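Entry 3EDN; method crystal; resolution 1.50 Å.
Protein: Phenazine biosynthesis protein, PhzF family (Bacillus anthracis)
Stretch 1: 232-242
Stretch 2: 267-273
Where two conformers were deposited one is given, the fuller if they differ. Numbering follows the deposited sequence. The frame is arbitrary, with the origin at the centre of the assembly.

Stretch 1, residues 232-242: ASGVMGAYYAT
Stretch 2 (267-273) RVTVYVT

A glycine can act as a socket, and G237 is a clear example: a CB built on it in ideal geometry would lie 2.3 Å from V270 CG1, a clash, so the valine methyl occupies the place a side chain would need. The bare G237 CA instead meets V270 CG1 at 3.8 Å, and the two CA atoms stand 5.7 Å apart.

Around this point a helix packs on a β-strand. Residues 232-242 are helical, with phi/psi near -62/-41 through most of their length and amides bonding to carbonyls four residues back, as in G237 N to S233 O (3.0 Å). At 240-242 the turn widens to pi type; T242 has phi/psi of -98/-33, and its OG1 (chi1 m) donates to A238 O at 2.6 Å. Residues 267-273 are extended, with phi from -139 to -88° and psi from 121 to 140°. The N-to-C directions differ by 46° (signed crossing -46°), and the axes approach to 8.0 Å. CA register pairs S233 with V268 (6.6 Å) and A238 with V272 (6.7 Å).

Strand alternation directs V268, V270 and V272 toward the helix, all with chi1 t, while R267, T269 and Y271 point away. The helix answers with small residues. S233, chi1 m, sets OG 3.4 Å from V268 CG2, a van der Waals contact; the hydroxyl finds its hydrogen bond elsewhere in the structure. V270 CG2 lies 3.4 Å from S233 O, while its CG1 reaches G234 CA at 4.1 Å. One helical turn beyond G237, A241 CB packs against V272 CG1 at 3.7 Å, an apolar pairing, and V272 CG2 lies 3.7 Å from G237 O.

No hydrogen bond crosses the interface. Its 274 Å² of buried surface illustrates packing by shape: branched valines fitted against a helix face of serine, glycine and alanine.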

ATOM      1  N   ALA A 232      13.426  25.088   4.780  1.00  9.29           N
ATOM      2  CA  ALA A 232      14.265  26.279   4.639  1.00  9.10           C
ATOM      3  C   ALA A 232      14.171  27.180   5.858  1.00  9.60           C
ATOM      4  O   ALA A 232      15.134  27.839   6.230  1.00 10.59           O
ATOM      5  CB  ALA A 232      13.894  27.050   3.356  1.00  9.15           C
ATOM      6  N   SER A 233      13.011  27.184   6.502  1.00 10.45           N
ATOM      7  CA  SER A 233      12.822  27.997   7.695  1.00  9.56           C
ATOM      8  C   SER A 233      13.756  27.540   8.794  1.00  9.86           C
ATOM      9  O   SER A 233      14.332  28.365   9.512  1.00  9.46           O
ATOM     10  CB  SER A 233      11.389  27.870   8.197  1.00 10.74           C
ATOM     11  OG  SER A 233      10.498  28.376   7.224  1.00 12.24           O
ATOM     12  N   GLY A 234      13.897  26.223   8.937  1.00  9.26           N
ATOM     13  CA  GLY A 234      14.824  25.681   9.927  1.00  9.17           C
ATOM     14  C   GLY A 234      16.249  26.140   9.651  1.00  8.63           C
ATOM     15  O   GLY A 234      16.995  26.519  10.580  1.00  9.68           O
ATOM     16  N   VAL A 235      16.649  26.104   8.380  1.00  9.19           N
ATOM     17  CA  VAL A 235      17.959  26.629   7.984  1.00  9.30           C
ATOM     18  C   VAL A 235      18.089  28.107   8.339  1.00  9.18           C
ATOM     19  O   VAL A 235      19.120  28.515   8.870  1.00  9.49           O
ATOM     20  CB  VAL A 235      18.238  26.386   6.493  1.00  8.80           C
ATOM     21  CG1 VAL A 235      19.575  27.013   6.074  1.00  9.10           C
ATOM     22  CG2 VAL A 235      18.235  24.887   6.224  1.00  9.34           C
HETATM   23  N   MSE A 236      17.039  28.893   8.104  1.00  8.70           N
HETATM   24  CA  MSE A 236      17.087  30.318   8.426  1.00  9.36           C
HETATM   25  C   MSE A 236      17.298  30.533   9.916  1.00  9.86           C
HETATM   26  O   MSE A 236      18.016  31.452  10.308  1.00  9.91           O
HETATM   27  CB  MSE A 236      15.802  31.028   7.992  1.00  9.39           C
HETATM   28  CG  MSE A 236      15.645  31.139   6.503  1.00 10.68           C
HETATM   29 SE   MSE A 236      13.849  31.699   6.012  0.75 12.50          SE
HETATM   30  CE  MSE A 236      13.921  33.501   6.752  1.00 11.56           C
ATOM     31  N   GLY A 237      16.667  29.701  10.743  1.00  9.52           N
ATOM     32  CA  GLY A 237      16.843  29.819  12.200  1.00  9.45           C
ATOM     33  C   GLY A 237      18.277  29.531  12.603  1.00 10.07           C
ATOM     34  O   GLY A 237      18.865  30.248  13.419  1.00 11.28           O
ATOM     35  N   ALA A 238      18.838  28.462  12.049  1.00  9.86           N
ATOM     36  CA  ALA A 238      20.232  28.127  12.331  1.00 10.71           C
ATOM     37  C   ALA A 238      21.150  29.240  11.860  1.00 10.45           C
ATOM     38  O   ALA A 238      22.136  29.555  12.517  1.00 11.61           O
ATOM     39  CB  ALA A 238      20.613  26.832  11.662  1.00 10.12           C
ATOM     40  N   TYR A 239      20.847  29.791  10.693  1.00 10.39           N
ATOM     41  CA  TYR A 239      21.622  30.880  10.127  1.00 10.83           C
ATOM     42  C   TYR A 239      21.563  32.088  11.061  1.00 11.80           C
ATOM     43  O   TYR A 239      22.586  32.706  11.367  1.00 12.33           O
ATOM     44  CB  TYR A 239      21.058  31.227   8.744  1.00 11.10           C
ATOM     45  CG  TYR A 239      21.807  32.312   8.023  1.00 10.46           C
ATOM     46  CD1 TYR A 239      22.773  32.002   7.068  1.00 10.70           C
ATOM     47  CD2 TYR A 239      21.529  33.649   8.265  1.00 10.58           C
ATOM     48  CE1 TYR A 239      23.452  33.005   6.395  1.00 10.96           C
ATOM     49  CE2 TYR A 239      22.201  34.657   7.591  1.00 11.01           C
ATOM     50  CZ  TYR A 239      23.172  34.332   6.684  1.00 11.06           C
ATOM     51  OH  TYR A 239      23.797  35.348   6.018  1.00 11.74           O
ATOM     52  N   TYR A 240      20.369  32.427  11.537  1.00 11.40           N
ATOM     53  CA  TYR A 240      20.179  33.566  12.432  1.00 12.60           C
ATOM     54  C   TYR A 240      21.014  33.405  13.685  1.00 13.54           C
ATOM     55  O   TYR A 240      21.698  34.343  14.109  1.00 12.77           O
ATOM     56  CB  TYR A 240      18.697  33.647  12.797  1.00 14.10           C
ATOM     57  CG  TYR A 240      18.240  34.886  13.535  1.00 14.54           C
ATOM     58  CD1 TYR A 240      18.004  36.071  12.857  1.00 14.16           C
ATOM     59  CD2 TYR A 240      18.002  34.849  14.900  1.00 15.78           C
ATOM     60  CE1 TYR A 240      17.553  37.198  13.516  1.00 15.10           C
ATOM     61  CE2 TYR A 240      17.551  35.966  15.574  1.00 16.90           C
ATOM     62  CZ  TYR A 240      17.331  37.136  14.877  1.00 16.26           C
ATOM     63  OH  TYR A 240      16.880  38.256  15.536  1.00 18.49           O
ATOM     64  N   ALA A 241      20.966  32.214  14.268  1.00 13.51           N
ATOM     65  CA  ALA A 241      21.699  31.917  15.497  1.00 14.89           C
ATOM     66  C   ALA A 241      23.212  31.883  15.270  1.00 16.84           C
ATOM     67  O   ALA A 241      23.966  32.023  16.223  1.00 17.64           O
ATOM     68  CB  ALA A 241      21.220  30.585  16.090  1.00 14.61           C
ATOM     69  N   THR A 242      23.643  31.692  14.023  1.00 18.31           N
ATOM     70  CA  THR A 242      25.067  31.532  13.701  1.00 21.21           C
ATOM     71  C   THR A 242      25.708  32.836  13.206  1.00 22.36           C
ATOM     72  O   THR A 242      26.889  33.093  13.495  1.00 24.16           O
ATOM     73  CB  THR A 242      25.278  30.393  12.663  1.00 21.79           C
ATOM     74  OG1 THR A 242      24.668  29.184  13.141  1.00 23.85           O
ATOM     75  CG2 THR A 242      26.775  30.124  12.433  1.00 23.32           C
ATOM     76  N   ARG A 267       3.958  31.698   8.402  1.00  8.79           N
ATOM     77  CA  ARG A 267       4.891  31.893   9.507  0.50  9.90           C
ATOM     78  C   ARG A 267       5.335  30.536  10.026  1.00  9.84           C
ATOM     79  O   ARG A 267       4.540  29.607  10.148  1.00 10.48           O
ATOM     80  CB  ARG A 267       4.273  32.733  10.626  0.50 12.70           C
ATOM     81  CG  ARG A 267       4.135  34.209  10.268  0.50 14.53           C
ATOM     82  CD  ARG A 267       3.806  35.072  11.481  0.50 16.30           C
ATOM     83  NE  ARG A 267       2.503  34.757  12.070  0.50 18.23           N
ATOM     84  CZ  ARG A 267       1.349  35.308  11.691  0.50 18.47           C
ATOM     85  NH1 ARG A 267       1.326  36.212  10.718  0.50 18.54           N
ATOM     86  NH2 ARG A 267       0.213  34.960  12.292  0.50 18.13           N
ATOM     87  N   VAL A 268       6.625  30.425  10.293  1.00  8.78           N
ATOM     88  CA  VAL A 268       7.191  29.236  10.901  1.00  8.79           C
ATOM     89  C   VAL A 268       7.961  29.650  12.142  1.00  8.17           C
ATOM     90  O   VAL A 268       8.774  30.579  12.097  1.00  8.75           O
ATOM     91  CB  VAL A 268       8.121  28.487   9.958  1.00  8.94           C
ATOM     92  CG1 VAL A 268       8.591  27.183  10.604  1.00  9.83           C
ATOM     93  CG2 VAL A 268       7.415  28.215   8.649  1.00  9.88           C
ATOM     94  N   THR A 269       7.675  28.993  13.264  1.00  8.08           N
ATOM     95  CA  THR A 269       8.470  29.213  14.472  1.00  9.02           C
ATOM     96  C   THR A 269       9.662  28.267  14.492  1.00  9.33           C
ATOM     97  O   THR A 269       9.514  27.070  14.273  1.00  9.50           O
ATOM     98  CB  THR A 269       7.594  29.056  15.725  1.00  8.63           C
ATOM     99  OG1 THR A 269       6.527  30.016  15.658  1.00  9.96           O
ATOM    100  CG2 THR A 269       8.408  29.301  17.002  1.00 10.56           C
ATOM    101  N   VAL A 270      10.850  28.819  14.725  1.00  8.46           N
ATOM    102  CA  VAL A 270      12.076  28.025  14.743  1.00  8.36           C
ATOM    103  C   VAL A 270      12.720  28.084  16.111  1.00  9.48           C
ATOM    104  O   VAL A 270      12.942  29.181  16.630  1.00  9.84           O
ATOM    105  CB  VAL A 270      13.074  28.461  13.653  1.00  9.00           C
ATOM    106  CG1 VAL A 270      14.260  27.471  13.597  1.00 10.27           C
ATOM    107  CG2 VAL A 270      12.360  28.576  12.294  1.00 10.07           C
ATOM    108  N   TYR A 271      12.987  26.915  16.684  1.00  9.36           N
ATOM    109  CA  TYR A 271      13.633  26.818  17.996  1.00 10.95           C
ATOM    110  C   TYR A 271      15.065  26.343  17.813  1.00 10.80           C
ATOM    111  O   TYR A 271      15.319  25.330  17.139  1.00 11.79           O
ATOM    112  CB  TYR A 271      12.895  25.821  18.891  1.00 13.78           C
ATOM    113  CG  TYR A 271      11.416  26.079  18.995  1.00 15.48           C
ATOM    114  CD1 TYR A 271      10.884  26.714  20.099  1.00 16.78           C
ATOM    115  CD2 TYR A 271      10.552  25.702  17.962  1.00 15.68           C
ATOM    116  CE1 TYR A 271       9.512  26.968  20.190  1.00 17.24           C
ATOM    117  CE2 TYR A 271       9.211  25.946  18.043  1.00 16.92           C
ATOM    118  CZ  TYR A 271       8.692  26.568  19.152  1.00 16.61           C
ATOM    119  OH  TYR A 271       7.330  26.805  19.217  1.00 17.73           O
ATOM    120  N   VAL A 272      16.006  27.090  18.388  1.00 10.24           N
ATOM    121  CA  VAL A 272      17.420  26.767  18.250  1.00 10.51           C
ATOM    122  C   VAL A 272      17.953  26.477  19.641  1.00 12.41           C
ATOM    123  O   VAL A 272      17.827  27.316  20.535  1.00 12.03           O
ATOM    124  CB  VAL A 272      18.205  27.932  17.651  1.00 10.48           C
ATOM    125  CG1 VAL A 272      19.650  27.506  17.390  1.00 12.18           C
ATOM    126  CG2 VAL A 272      17.553  28.398  16.357  1.00 11.69           C
ATOM    127  N   THR A 273      18.486  25.274  19.828  1.00 12.66           N
ATOM    128  CA  THR A 273      18.935  24.844  21.159  1.00 14.41           C
ATOM    129  C   THR A 273      20.398  24.449  21.116  1.00 15.52           C
ATOM    130  O   THR A 273      20.866  23.837  20.150  1.00 14.46           O
ATOM    131  CB  THR A 273      18.100  23.656  21.655  1.00 16.17           C
ATOM    132  OG1 THR A 273      16.731  24.069  21.772  1.00 17.56           O
ATOM    133  CG2 THR A 273      18.596  23.160  23.014  1.00 17.08           C
TER